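Local coordinates for sorbitol dehydrogenase (Gluconobacter oxydans, PDB 5ITG), which probably interconverts D-sorbitol and L-sorbose with a nicotinamide cofactor, NADPH or its oxidised form, as a dehydrogenase with a Rossmann fold, at residues A[29-34]-A[124-129]; A[56-61]-A[103-108]; A[225-230]-A[289-294]; A[262-267]-A[282-287]. All coordinates share one frame; numbering follows the deposited sequence.

Contact 1 (A[29-34]-A[124-129]); sequences VHFGVG and RIVSMT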
loop_
_atom_site.group_PDB
_atom_site.type_symbol
_atom_site.label_atom_id
_atom_site.label_comp_id
_atom_site.label_asym_id
_atom_site.label_seq_id
_atom_site.Cartn_x
_atom_site.Cartn_y
_atom_site.Cartn_z
ATOM N N VAL A 29 8.601 -11.829 -13.598
ATOM C CA VAL A 29 7.476 -12.727 -13.370
ATOM C C VAL A 29 6.798 -12.144 -12.138
ATOM O O VAL A 29 7.456 -11.899 -11.125
ATOM C CB VAL A 29 7.923 -14.168 -13.070
ATOM C CG1 VAL A 29 6.759 -14.959 -12.469
ATOM C CG2 VAL A 29 8.391 -14.836 -14.348
ATOM N N HIS A 30 5.493 -11.906 -12.226
ATOM C CA HIS A 30 4.756 -11.330 -11.102
ATOM C C HIS A 30 3.685 -12.251 -10.539
ATOM O O HIS A 30 2.832 -12.742 -11.276
ATOM C CB HIS A 30 4.078 -10.024 -11.519
ATOM C CG HIS A 30 3.347 -9.349 -10.405
ATOM N ND1 HIS A 30 3.988 -8.589 -9.449
ATOM C CD2 HIS A 30 2.039 -9.365 -10.058
ATOM C CE1 HIS A 30 3.105 -8.169 -8.560
ATOM N NE2 HIS A 30 1.916 -8.627 -8.906
ATOM N N PHE A 31 3.724 -12.456 -9.226
ATOM C CA PHE A 31 2.748 -13.292 -8.533
ATOM C C PHE A 31 1.653 -12.413 -7.927
ATOM O O PHE A 31 1.941 -11.492 -7.170
ATOM C CB PHE A 31 3.430 -14.090 -7.419
ATOM C CG PHE A 31 4.141 -15.328 -7.900
ATOM C CD1 PHE A 31 3.428 -16.495 -8.161
ATOM C CD2 PHE A 31 5.520 -15.328 -8.093
ATOM C CE1 PHE A 31 4.076 -17.650 -8.607
ATOM C CE2 PHE A 31 6.181 -16.479 -8.541
ATOM C CZ PHE A 31 5.454 -17.643 -8.798
ATOM N N GLY A 32 0.399 -12.712 -8.254
ATOM C CA GLY A 32 -0.710 -11.937 -7.729
ATOM C C GLY A 32 -1.024 -10.741 -8.610
ATOM O O GLY A 32 -0.648 -9.611 -8.295
ATOM N N VAL A 33 -1.721 -10.990 -9.719
ATOM C CA VAL A 33 -2.071 -9.928 -10.654
ATOM C C VAL A 33 -3.344 -9.197 -10.237
ATOM O O VAL A 33 -4.424 -9.436 -10.784
ATOM C CB VAL A 33 -2.239 -10.488 -12.084
ATOM C CG1 VAL A 33 -2.605 -9.376 -13.060
ATOM C CG2 VAL A 33 -0.951 -11.145 -12.520
ATOM N N GLY A 34 -3.202 -8.306 -9.260
ATOM C CA GLY A 34 -4.331 -7.535 -8.774
ATOM C C GLY A 34 -4.296 -6.120 -9.314
ATOM O O GLY A 34 -3.370 -5.739 -10.039
ATOM N N ARG A 124 14.911 -11.811 -14.582
ATOM C CA ARG A 124 15.856 -11.360 -13.567
ATOM C C ARG A 124 15.210 -10.799 -12.300
ATOM O O ARG A 124 15.889 -10.514 -11.309
ATOM C CB ARG A 124 16.788 -10.332 -14.200
ATOM C CG ARG A 124 17.603 -10.912 -15.350
ATOM C CD ARG A 124 18.453 -9.857 -16.036
ATOM N NE ARG A 124 17.739 -9.153 -17.093
ATOM C CZ ARG A 124 18.197 -8.063 -17.703
ATOM N NH1 ARG A 124 19.369 -7.545 -17.352
ATOM N NH2 ARG A 124 17.487 -7.494 -18.667
ATOM N N ILE A 125 13.893 -10.643 -12.336
ATOM C CA ILE A 125 13.152 -10.145 -11.186
ATOM C C ILE A 125 11.852 -10.909 -11.017
ATOM O O ILE A 125 11.140 -11.166 -11.983
ATOM C CB ILE A 125 12.781 -8.652 -11.333
ATOM C CG1 ILE A 125 14.044 -7.784 -11.286
ATOM C CG2 ILE A 125 11.822 -8.245 -10.206
ATOM C CD1 ILE A 125 13.780 -6.326 -11.623
ATOM N N VAL A 126 11.554 -11.269 -9.780
ATOM C CA VAL A 126 10.313 -11.950 -9.457
ATOM C C VAL A 126 9.594 -11.039 -8.461
ATOM O O VAL A 126 10.007 -10.923 -7.310
ATOM C CB VAL A 126 10.576 -13.329 -8.811
ATOM C CG1 VAL A 126 9.259 -13.961 -8.390
ATOM C CG2 VAL A 126 11.303 -14.232 -9.801
ATOM N N SER A 127 8.536 -10.373 -8.906
ATOM C CA SER A 127 7.802 -9.465 -8.030
ATOM C C SER A 127 6.511 -10.091 -7.533
ATOM O O SER A 127 6.111 -11.157 -8.004
ATOM C CB SER A 127 7.521 -8.138 -8.752
ATOM O OG SER A 127 6.793 -8.323 -9.955
HETATM N N MSE A 128 5.862 -9.441 -6.571
HETATM C CA MSE A 128 4.627 -9.984 -6.026
HETATM C C MSE A 128 3.794 -8.995 -5.209
HETATM O O MSE A 128 4.319 -8.066 -4.596
HETATM C CB MSE A 128 4.962 -11.190 -5.142
HETATM C CG MSE A 128 5.818 -10.815 -3.938
HETATM SE SE MSE A 128 6.749 -12.304 -3.123
HETATM C CE MSE A 128 7.847 -12.784 -4.652
ATOM N N THR A 129 2.482 -9.206 -5.234
ATOM C CA THR A 129 1.526 -8.434 -4.455
ATOM C C THR A 129 0.562 -9.538 -4.042
ATOM O O THR A 129 -0.344 -9.903 -4.796
ATOM C CB THR A 129 0.780 -7.327 -5.280
ATOM O OG1 THR A 129 0.332 -7.851 -6.534
ATOM C CG2 THR A 129 1.699 -6.113 -5.523
HETATM O O HOH W 1 -1.891 -6.258 -7.126
#
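Val29, His30 and Phe31 lie level with Val126, Ser127 and Met128 as adjacent parallel strands, their segment axes 22° off parallel. Four backbone hydrogen bonds join them: Val29 N to Ile125 O, Ser127 N to Val29 O, Phe31 N to Ser127 O and Thr129 N to Phe31 O. The last carries the pairing past the end of strand 125-128.

The polar side-chain contacts centre on His30. With CG anti to the backbone N (chi1 -178°), its imidazole reaches the other segment and engages it through both nitrogens. ND1 donates to Ser127 OG at 2.9 Å, with the oxygen only 1° out of the ring plane. NE2 is hydrogen-bonded to Thr129 OG1 at 3.0 Å, and these two edge contacts together fix the rotation of the ring. Ser127 OG is also bonded to Glu41, which would probably polarise the hydroxyl. A water 2.8 Å from Thr129 OG1 is weakly bonded to Gly34 N. At Gly32 a CB would fall 2.2 Å from Thr129 O, a clash that only a residue without a side chain avoids.

Apolar contacts occupy the other face of the sheet. Val126 CG1 meets the edge of the Phe31 ring, 4.0 Å from CE2, while Phe31 CB lies 4.0 Å from CB of Met128, a selenomethionine.

Helix 164-177 covers Phe31 and Val126, helix 111-119 packs on Val29 and Phe31, and Phe37 stacks on His30. Strands 56-61 and 184-187 flank the pair, and Gly32 to Gly34 form a glycine-rich turn into helix 35-39, consistent with a Rossmann nucleotide-binding loop.

Contact 2 (A[56-61]-A[103-108]); sequences AIVGVG and DYLLAP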
loop_
_atom_site.group_PDB
_atom_site.type_symbol
_atom_site.label_atom_id
_atom_site.label_comp_id
_atom_site.label_asym_id
_atom_site.label_seq_id
_atom_site.Cartn_x
_atom_site.Cartn_y
_atom_site.Cartn_z
ATOM N N ALA A 56 9.351 -7.128 -20.075
ATOM C CA ALA A 56 7.923 -7.411 -20.131
ATOM C C ALA A 56 7.605 -8.214 -18.885
ATOM O O ALA A 56 8.503 -8.796 -18.278
ATOM C CB ALA A 56 7.581 -8.221 -21.378
ATOM N N ILE A 57 6.333 -8.261 -18.510
ATOM C CA ILE A 57 5.936 -8.988 -17.308
ATOM C C ILE A 57 5.069 -10.210 -17.594
ATOM O O ILE A 57 4.128 -10.139 -18.371
ATOM C CB ILE A 57 5.142 -8.069 -16.340
ATOM C CG1 ILE A 57 5.971 -6.835 -15.971
ATOM C CG2 ILE A 57 4.783 -8.832 -15.080
ATOM C CD1 ILE A 57 5.164 -5.764 -15.226
ATOM N N VAL A 58 5.396 -11.328 -16.953
ATOM C CA VAL A 58 4.613 -12.550 -17.089
ATOM C C VAL A 58 3.866 -12.671 -15.764
ATOM O O VAL A 58 4.487 -12.859 -14.723
ATOM C CB VAL A 58 5.505 -13.801 -17.259
ATOM C CG1 VAL A 58 4.635 -15.043 -17.336
ATOM C CG2 VAL A 58 6.362 -13.672 -18.509
ATOM N N GLY A 59 2.544 -12.554 -15.801
ATOM C CA GLY A 59 1.773 -12.637 -14.572
ATOM C C GLY A 59 1.354 -14.042 -14.188
ATOM O O GLY A 59 1.054 -14.868 -15.052
ATOM N N VAL A 60 1.327 -14.317 -12.887
ATOM C CA VAL A 60 0.939 -15.632 -12.398
ATOM C C VAL A 60 -0.076 -15.557 -11.263
ATOM O O VAL A 60 0.132 -14.856 -10.271
ATOM C CB VAL A 60 2.164 -16.430 -11.884
ATOM C CG1 VAL A 60 1.727 -17.818 -11.431
ATOM C CG2 VAL A 60 3.211 -16.534 -12.972
ATOM N N GLY A 61 -1.184 -16.276 -11.425
ATOM C CA GLY A 61 -2.206 -16.316 -10.393
ATOM C C GLY A 61 -1.980 -17.598 -9.611
ATOM O O GLY A 61 -1.713 -18.641 -10.208
ATOM N N ASP A 103 1.745 -11.954 -20.574
ATOM C CA ASP A 103 1.166 -13.277 -20.410
ATOM C C ASP A 103 0.591 -13.388 -19.010
ATOM O O ASP A 103 1.088 -12.757 -18.074
ATOM C CB ASP A 103 2.218 -14.370 -20.620
ATOM C CG ASP A 103 1.614 -15.673 -21.139
ATOM O OD1 ASP A 103 0.402 -15.903 -20.929
ATOM O OD2 ASP A 103 2.360 -16.469 -21.752
ATOM N N TYR A 104 -0.464 -14.183 -18.879
ATOM C CA TYR A 104 -1.112 -14.398 -17.594
ATOM C C TYR A 104 -1.300 -15.902 -17.431
ATOM O O TYR A 104 -2.079 -16.522 -18.158
ATOM C CB TYR A 104 -2.463 -13.682 -17.561
ATOM C CG TYR A 104 -3.167 -13.730 -16.222
ATOM C CD1 TYR A 104 -3.694 -14.923 -15.725
ATOM C CD2 TYR A 104 -3.307 -12.577 -15.450
ATOM C CE1 TYR A 104 -4.346 -14.964 -14.487
ATOM C CE2 TYR A 104 -3.955 -12.606 -14.213
ATOM C CZ TYR A 104 -4.471 -13.800 -13.738
ATOM O OH TYR A 104 -5.105 -13.827 -12.518
ATOM N N LEU A 105 -0.577 -16.486 -16.482
ATOM C CA LEU A 105 -0.661 -17.920 -16.246
ATOM C C LEU A 105 -1.319 -18.286 -14.933
ATOM O O LEU A 105 -1.109 -17.633 -13.913
ATOM C CB LEU A 105 0.733 -18.552 -16.261
ATOM C CG LEU A 105 1.521 -18.621 -17.568
ATOM C CD1 LEU A 105 1.836 -17.232 -18.081
ATOM C CD2 LEU A 105 2.804 -19.407 -17.324
ATOM N N LEU A 106 -2.125 -19.339 -14.973
ATOM C CA LEU A 106 -2.770 -19.857 -13.779
ATOM C C LEU A 106 -1.875 -21.012 -13.341
ATOM O O LEU A 106 -1.872 -22.078 -13.964
ATOM C CB LEU A 106 -4.170 -20.376 -14.102
ATOM C CG LEU A 106 -5.318 -19.394 -13.891
ATOM C CD1 LEU A 106 -6.614 -19.996 -14.417
ATOM C CD2 LEU A 106 -5.434 -19.075 -12.412
ATOM N N ALA A 107 -1.107 -20.789 -12.278
ATOM C CA ALA A 107 -0.184 -21.795 -11.763
ATOM C C ALA A 107 -0.761 -23.205 -11.687
ATOM O O ALA A 107 -0.164 -24.153 -12.196
ATOM C CB ALA A 107 0.335 -21.369 -10.388
ATOM N N PRO A 108 -1.927 -23.368 -11.043
ATOM C CA PRO A 108 -2.525 -24.702 -10.938
ATOM C C PRO A 108 -2.722 -25.424 -12.271
ATOM O O PRO A 108 -2.574 -26.642 -12.341
ATOM C CB PRO A 108 -3.839 -24.431 -10.209
ATOM C CG PRO A 108 -3.481 -23.283 -9.307
ATOM C CD PRO A 108 -2.693 -22.389 -10.250
#
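Val58 and Leu105 meet on one face of two neighbouring parallel strands of the Rossmann sheet, whose segment axes differ in direction by 23°. Val58 CG1, anti to its backbone N (chi1 178°), touches Leu105 CD1 at 3.6 Å. The two side chains run at a slant to one another. Val58 also lies side by side with Asp103, both pointing the same way, and the same CG1 is 4.1 Å from Asp103 CB. The Asp103 carboxylate forms a salt bridge with Lys76, whereas Asp103 N is buried by the contact and has no partner in the model. Further along this face Val60 CG1 packs on Ala107 CB at 4.0 Å. Helix 111-119 covers the row, with His117 against Val58 and Leu105, and Val114 against Val60 and Ala107.

The other face has a different character, because Gly59 and Gly61 lie level with Tyr104 and Leu106. A CB on Gly61 would come 3.2 Å from Tyr104 OH, so the bare glycine leaves the phenol its place. Helix 66-77 packs on this side, and its Phe75 stacks with the Tyr104 ring.

Backbone bonds lock the register: Gly59 N to Asp103 O, Leu105 N to Gly59 O, and Gly61 N to Leu105 O. The bond from Leu105 N to Gly59 O is short at 2.7 Å and almost straight, 175° at the hydrogen. The ladder ends where the second strand turns into a 3-10 segment: Gly61 O accepts Ala107 N at 3.0 Å and has Ala107 CB only 3.4 Å away.

Contact 3 (A[225-230]-A[289-294]); sequences NGMVDR and DWEYVK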
loop_
_atom_site.group_PDB
_atom_site.type_symbol
_atom_site.label_atom_id
_atom_site.label_comp_id
_atom_site.label_asym_id
_atom_site.label_seq_id
_atom_site.Cartn_x
_atom_site.Cartn_y
_atom_site.Cartn_z
ATOM N N ASN A 225 13.780 -3.576 -0.107
ATOM C CA ASN A 225 12.566 -3.037 0.499
ATOM C C ASN A 225 12.115 -1.904 -0.412
ATOM O O ASN A 225 12.941 -1.217 -1.028
ATOM C CB ASN A 225 12.852 -2.458 1.879
ATOM C CG ASN A 225 13.176 -3.515 2.901
ATOM O OD1 ASN A 225 12.334 -4.339 3.256
ATOM N ND2 ASN A 225 14.404 -3.490 3.397
ATOM N N GLY A 226 10.811 -1.704 -0.492
ATOM C CA GLY A 226 10.296 -0.633 -1.315
ATOM C C GLY A 226 9.088 -0.009 -0.653
ATOM O O GLY A 226 8.354 -0.676 0.080
HETATM N N MSE A 227 8.871 1.274 -0.910
HETATM C CA MSE A 227 7.722 1.954 -0.340
HETATM C C MSE A 227 6.820 2.250 -1.533
HETATM O O MSE A 227 7.255 2.865 -2.502
HETATM C CB MSE A 227 8.176 3.244 0.330
HETATM C CG MSE A 227 7.269 3.711 1.423
HETATM SE SE MSE A 227 7.030 5.568 1.205
HETATM C CE MSE A 227 5.801 5.361 -0.267
ATOM N N VAL A 228 5.573 1.801 -1.483
ATOM C CA VAL A 228 4.682 2.008 -2.618
ATOM C C VAL A 228 3.391 2.722 -2.226
ATOM O O VAL A 228 2.895 2.560 -1.113
ATOM C CB VAL A 228 4.325 0.660 -3.269
ATOM C CG1 VAL A 228 5.610 -0.079 -3.671
ATOM C CG2 VAL A 228 3.505 -0.191 -2.292
ATOM N N ASP A 229 2.857 3.523 -3.144
ATOM C CA ASP A 229 1.618 4.244 -2.881
ATOM C C ASP A 229 0.681 4.034 -4.086
ATOM O O ASP A 229 0.806 3.053 -4.816
ATOM C CB ASP A 229 1.913 5.738 -2.666
ATOM C CG ASP A 229 1.022 6.376 -1.592
ATOM O OD1 ASP A 229 -0.083 5.857 -1.327
ATOM O OD2 ASP A 229 1.421 7.417 -1.021
ATOM N N ARG A 230 -0.261 4.943 -4.260
ATOM C CA ARG A 230 -1.252 4.944 -5.342
ATOM C C ARG A 230 -2.560 4.225 -5.074
ATOM O O ARG A 230 -2.671 2.998 -5.186
ATOM C CB ARG A 230 -0.683 4.447 -6.677
ATOM C CG ARG A 230 -1.649 4.796 -7.811
ATOM C CD ARG A 230 -1.090 4.613 -9.209
ATOM N NE ARG A 230 -1.454 5.760 -10.035
ATOM C CZ ARG A 230 -1.147 5.902 -11.320
ATOM N NH1 ARG A 230 -0.468 4.962 -11.961
ATOM N NH2 ARG A 230 -1.502 7.007 -11.957
ATOM N N ASP A 289 13.732 6.148 5.866
ATOM C CA ASP A 289 13.326 7.546 5.964
ATOM C C ASP A 289 12.044 7.834 5.177
ATOM O O ASP A 289 11.146 8.509 5.685
ATOM C CB ASP A 289 14.458 8.470 5.515
ATOM C CG ASP A 289 15.643 8.435 6.466
ATOM O OD1 ASP A 289 15.493 7.917 7.595
ATOM O OD2 ASP A 289 16.723 8.935 6.095
ATOM N N TRP A 290 11.933 7.311 3.959
ATOM C CA TRP A 290 10.721 7.545 3.171
ATOM C C TRP A 290 9.474 6.900 3.787
ATOM O O TRP A 290 8.379 7.463 3.715
ATOM C CB TRP A 290 10.916 7.066 1.728
ATOM C CG TRP A 290 11.256 8.184 0.794
ATOM C CD1 TRP A 290 12.426 8.365 0.111
ATOM C CD2 TRP A 290 10.404 9.278 0.428
ATOM N NE1 TRP A 290 12.354 9.503 -0.660
ATOM C CE2 TRP A 290 11.124 10.081 -0.483
ATOM C CE3 TRP A 290 9.101 9.655 0.781
ATOM C CZ2 TRP A 290 10.582 11.242 -1.049
ATOM C CZ3 TRP A 290 8.562 10.816 0.216
ATOM C CH2 TRP A 290 9.303 11.590 -0.687
ATOM N N GLU A 291 9.635 5.732 4.400
ATOM C CA GLU A 291 8.499 5.063 5.046
ATOM C C GLU A 291 7.935 5.948 6.155
ATOM O O GLU A 291 6.712 6.034 6.332
ATOM C CB GLU A 291 8.912 3.718 5.672
ATOM C CG GLU A 291 9.311 2.631 4.683
ATOM C CD GLU A 291 9.329 1.240 5.318
ATOM O OE1 GLU A 291 9.805 1.112 6.467
ATOM O OE2 GLU A 291 8.875 0.276 4.665
ATOM N N TYR A 292 8.823 6.600 6.908
ATOM C CA TYR A 292 8.377 7.454 7.989
ATOM C C TYR A 292 7.761 8.760 7.526
ATOM O O TYR A 292 6.933 9.323 8.228
ATOM C CB TYR A 292 9.507 7.683 9.005
ATOM C CG TYR A 292 9.634 6.477 9.918
ATOM C CD1 TYR A 292 8.531 6.027 10.646
ATOM C CD2 TYR A 292 10.813 5.733 9.983
ATOM C CE1 TYR A 292 8.587 4.858 11.407
ATOM C CE2 TYR A 292 10.882 4.554 10.747
ATOM C CZ TYR A 292 9.756 4.124 11.450
ATOM O OH TYR A 292 9.788 2.949 12.168
ATOM N N VAL A 293 8.150 9.246 6.350
ATOM C CA VAL A 293 7.530 10.460 5.825
ATOM C C VAL A 293 6.061 10.105 5.550
ATOM O O VAL A 293 5.142 10.840 5.919
ATOM C CB VAL A 293 8.161 10.911 4.493
ATOM C CG1 VAL A 293 7.294 12.016 3.857
ATOM C CG2 VAL A 293 9.577 11.432 4.737
ATOM N N LYS A 294 5.847 8.963 4.906
ATOM C CA LYS A 294 4.492 8.519 4.585
ATOM C C LYS A 294 3.685 8.272 5.856
ATOM O O LYS A 294 2.533 8.710 5.979
ATOM C CB LYS A 294 4.549 7.247 3.750
ATOM C CG LYS A 294 3.205 6.822 3.185
ATOM C CD LYS A 294 3.352 5.532 2.405
ATOM C CE LYS A 294 2.011 4.908 2.118
ATOM N NZ LYS A 294 2.170 3.505 1.638
HETATM O O HOH W 2 4.671 1.307 1.039
#
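Met227 and Lys294 carry most of this contact between strand 226-228 and the start of helix 288-312. Met227, a selenomethionine, leaves the strand toward the helix with CG anti to the backbone N and then bends at both chi2 (-136°) and chi3 (76°). The double bend lays the selenium against the helix backbone, with SE 3.4 Å from Trp290 O, and sets the terminal methyl across the lysine chain, with CE 3.6 Å from Lys294 CD. Nearer the strand, Met227 CG passes Glu291 CG at 4.0 Å, the two side chains running in opposite directions. Glu291 does not direct its carboxylate at the strand; OE2 takes the backbone N of His193.

Lys294 is stretched out instead, every torsion near anti from chi1 (-171°) to its tip, and that full length brings the amine to the strand. NZ donates to Val228 O at 3.0 Å. A water that accepts from Val228 N at 2.7 Å also accepts, weakly, from Lys294 NZ. Asp229 OD1 lies 4.4 Å from Lys294 NZ, beyond salt-bridge range, and its carboxylate is instead paired with Arg360. An alanine at Lys294 would probably leave Val228 O without its amine partner and open a gap alongside the methyl of Met227.

The contact joins parts assigned to the Rossmann and C-terminal families of mannitol dehydrogenase. Strand 263-266 pairs with strand 226-228 and brings Val264 against both Met227 and Trp290, while Tyr353 of helix 350-361 packs on Trp290, Val293 and Lys294.

Contact 4 (A[262-267]-A[282-287]); sequences QWVLED and QMVGDV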
loop_
_atom_site.group_PDB
_atom_site.type_symbol
_atom_site.label_atom_id
_atom_site.label_comp_id
_atom_site.label_asym_id
_atom_site.label_seq_id
_atom_site.Cartn_x
_atom_site.Cartn_y
_atom_site.Cartn_z
ATOM N N GLN A 262 3.766 6.891 -6.404
ATOM C CA GLN A 262 5.115 6.967 -5.879
ATOM C C GLN A 262 5.691 5.591 -5.643
ATOM O O GLN A 262 4.982 4.667 -5.230
ATOM C CB GLN A 262 5.135 7.762 -4.567
ATOM C CG GLN A 262 6.502 7.810 -3.893
ATOM C CD GLN A 262 6.601 8.917 -2.854
ATOM O OE1 GLN A 262 5.637 9.206 -2.139
ATOM N NE2 GLN A 262 7.777 9.531 -2.756
ATOM N N TRP A 263 6.982 5.459 -5.910
ATOM C CA TRP A 263 7.663 4.198 -5.695
ATOM C C TRP A 263 9.099 4.472 -5.288
ATOM O O TRP A 263 9.892 4.972 -6.081
ATOM C CB TRP A 263 7.638 3.345 -6.962
ATOM C CG TRP A 263 8.072 1.920 -6.739
ATOM C CD1 TRP A 263 8.407 1.338 -5.551
ATOM C CD2 TRP A 263 8.204 0.900 -7.737
ATOM N NE1 TRP A 263 8.744 0.015 -5.747
ATOM C CE2 TRP A 263 8.627 -0.277 -7.080
ATOM C CE3 TRP A 263 8.007 0.868 -9.125
ATOM C CZ2 TRP A 263 8.854 -1.474 -7.764
ATOM C CZ3 TRP A 263 8.234 -0.324 -9.805
ATOM C CH2 TRP A 263 8.653 -1.477 -9.122
ATOM N N VAL A 264 9.408 4.165 -4.033
ATOM C CA VAL A 264 10.748 4.337 -3.504
ATOM C C VAL A 264 11.283 2.919 -3.410
ATOM O O VAL A 264 10.664 2.054 -2.801
ATOM C CB VAL A 264 10.708 5.011 -2.127
ATOM C CG1 VAL A 264 12.109 5.101 -1.549
ATOM C CG2 VAL A 264 10.101 6.414 -2.268
ATOM N N LEU A 265 12.438 2.677 -4.010
ATOM C CA LEU A 265 12.972 1.324 -4.040
ATOM C C LEU A 265 14.452 1.235 -3.706
ATOM O O LEU A 265 15.260 1.995 -4.237
ATOM C CB LEU A 265 12.708 0.764 -5.440
ATOM C CG LEU A 265 13.133 -0.631 -5.888
ATOM C CD1 LEU A 265 12.322 -1.685 -5.154
ATOM C CD2 LEU A 265 12.908 -0.740 -7.400
ATOM N N GLU A 266 14.807 0.310 -2.821
ATOM C CA GLU A 266 16.207 0.121 -2.468
ATOM C C GLU A 266 16.883 -0.502 -3.687
ATOM O O GLU A 266 16.363 -1.449 -4.286
ATOM C CB GLU A 266 16.335 -0.784 -1.236
ATOM C CG GLU A 266 15.997 -0.052 0.066
ATOM C CD GLU A 266 16.010 -0.948 1.298
ATOM O OE1 GLU A 266 16.107 -2.188 1.159
ATOM O OE2 GLU A 266 15.905 -0.399 2.416
ATOM N N ASP A 267 18.032 0.048 -4.061
ATOM C CA ASP A 267 18.764 -0.423 -5.232
ATOM C C ASP A 267 19.624 -1.634 -4.898
ATOM O O ASP A 267 20.849 -1.537 -4.827
ATOM C CB ASP A 267 19.651 0.702 -5.779
ATOM C CG ASP A 267 19.947 0.543 -7.262
ATOM O OD1 ASP A 267 19.643 -0.526 -7.829
ATOM O OD2 ASP A 267 20.486 1.485 -7.863
ATOM N N GLN A 282 12.073 6.322 -7.361
ATOM C CA GLN A 282 13.135 6.914 -6.560
ATOM C C GLN A 282 13.998 5.824 -5.952
ATOM O O GLN A 282 13.580 5.120 -5.036
ATOM C CB GLN A 282 12.512 7.810 -5.478
ATOM C CG GLN A 282 11.770 9.024 -6.072
ATOM C CD GLN A 282 10.746 9.665 -5.127
ATOM O OE1 GLN A 282 9.774 9.026 -4.718
ATOM N NE2 GLN A 282 10.954 10.941 -4.799
HETATM N N MSE A 283 15.205 5.674 -6.489
HETATM C CA MSE A 283 16.130 4.659 -6.009
HETATM C C MSE A 283 16.870 5.179 -4.785
HETATM O O MSE A 283 17.347 6.313 -4.779
HETATM C CB MSE A 283 17.117 4.293 -7.124
HETATM C CG MSE A 283 16.952 2.874 -7.673
HETATM SE SE MSE A 283 15.198 2.453 -8.381
HETATM C CE MSE A 283 15.577 2.658 -10.272
ATOM N N VAL A 284 16.960 4.355 -3.744
ATOM C CA VAL A 284 17.629 4.755 -2.509
ATOM C C VAL A 284 18.463 3.632 -1.917
ATOM O O VAL A 284 18.372 2.487 -2.344
ATOM C CB VAL A 284 16.611 5.161 -1.426
ATOM C CG1 VAL A 284 15.757 6.319 -1.914
ATOM C CG2 VAL A 284 15.728 3.956 -1.073
ATOM N N GLY A 285 19.256 3.972 -0.909
ATOM C CA GLY A 285 20.069 2.978 -0.233
ATOM C C GLY A 285 19.290 2.341 0.910
ATOM O O GLY A 285 19.453 1.153 1.204
ATOM N N ASP A 286 18.422 3.127 1.542
ATOM C CA ASP A 286 17.614 2.649 2.669
ATOM C C ASP A 286 16.225 3.287 2.578
ATOM O O ASP A 286 16.099 4.510 2.534
ATOM C CB ASP A 286 18.282 3.053 3.990
ATOM C CG ASP A 286 17.636 2.403 5.208
ATOM O OD1 ASP A 286 16.404 2.194 5.208
ATOM O OD2 ASP A 286 18.371 2.111 6.179
ATOM N N VAL A 287 15.188 2.454 2.568
ATOM C CA VAL A 287 13.810 2.927 2.455
ATOM C C VAL A 287 13.234 3.545 3.735
ATOM O O VAL A 287 12.223 4.251 3.690
ATOM C CB VAL A 287 12.872 1.750 2.035
ATOM C CG1 VAL A 287 12.599 0.850 3.241
ATOM C CG2 VAL A 287 11.579 2.279 1.459
HETATM O O HOH W 3 8.337 7.789 -7.045
#
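Glu266 reaches past Val284 to Val287, in the turn after strand 282-284. CB lies 4.0 Å from Val284 O. CG, anti to the carbonyl carbon (chi1 -76°), is 3.8 Å from Gly285 O, and CD is 3.7 Å from Val287 N. The chain runs extended beyond CG, and OE2 accepts Val287 N at 2.9 Å through its anti lone pair, with 167° at the hydrogen. OE1 takes Asn225 N, so the carboxylate spans two backbone amides. Asp286 OD1, 3.8 Å from Glu266 OE2, is a like charge, likely to be somewhat unfavourable; it is itself hydrogen-bonded to Thr288. A glutamine in place of Glu266 would probably leave one of these amides, Asn225 N or Val287 N, facing an NH2 group without an acceptor, and take the negative charge from both.

At the other end Gln262 NE2 donates to Gln282 OE1 at 2.8 Å, in the carbonyl plane and on a lone pair. Val264 CG1 packs on Val284 CG2 at 3.8 Å, and on the opposite face Leu265 CD2 lies 4.0 Å from SE of Met283, a selenomethionine. Four backbone bonds complete a parallel strand pair at the margin of a three-stranded mixed sheet, its turn leading into helix 288-312.

How the contacts relate
Contacts 1 and 2 share one sheet, their centres 9 Å apart: strand 26-31 pairs with strand 56-61 through His30 O to Val60 N at 2.7 Å, and Val33 CB packs on Tyr104 CE2 at 3.5 Å. Contacts 3 and 4 form a second cluster, centres 8 Å apart, in which Met227 N lies 2.7 Å from Val264 O and Trp290 CH2 3.3 Å from Gln262 NE2. The clusters do not touch; contact 1 comes to about 7 Å, nearest atoms, of both contacts 3 and 4. Contact 2 lies farthest out, its centre about 27 Å from that of contact 3. Of the four, contact 1, with its glycine-rich turn, is probably the one closest to the nucleotide site, as in other Rossmann folds.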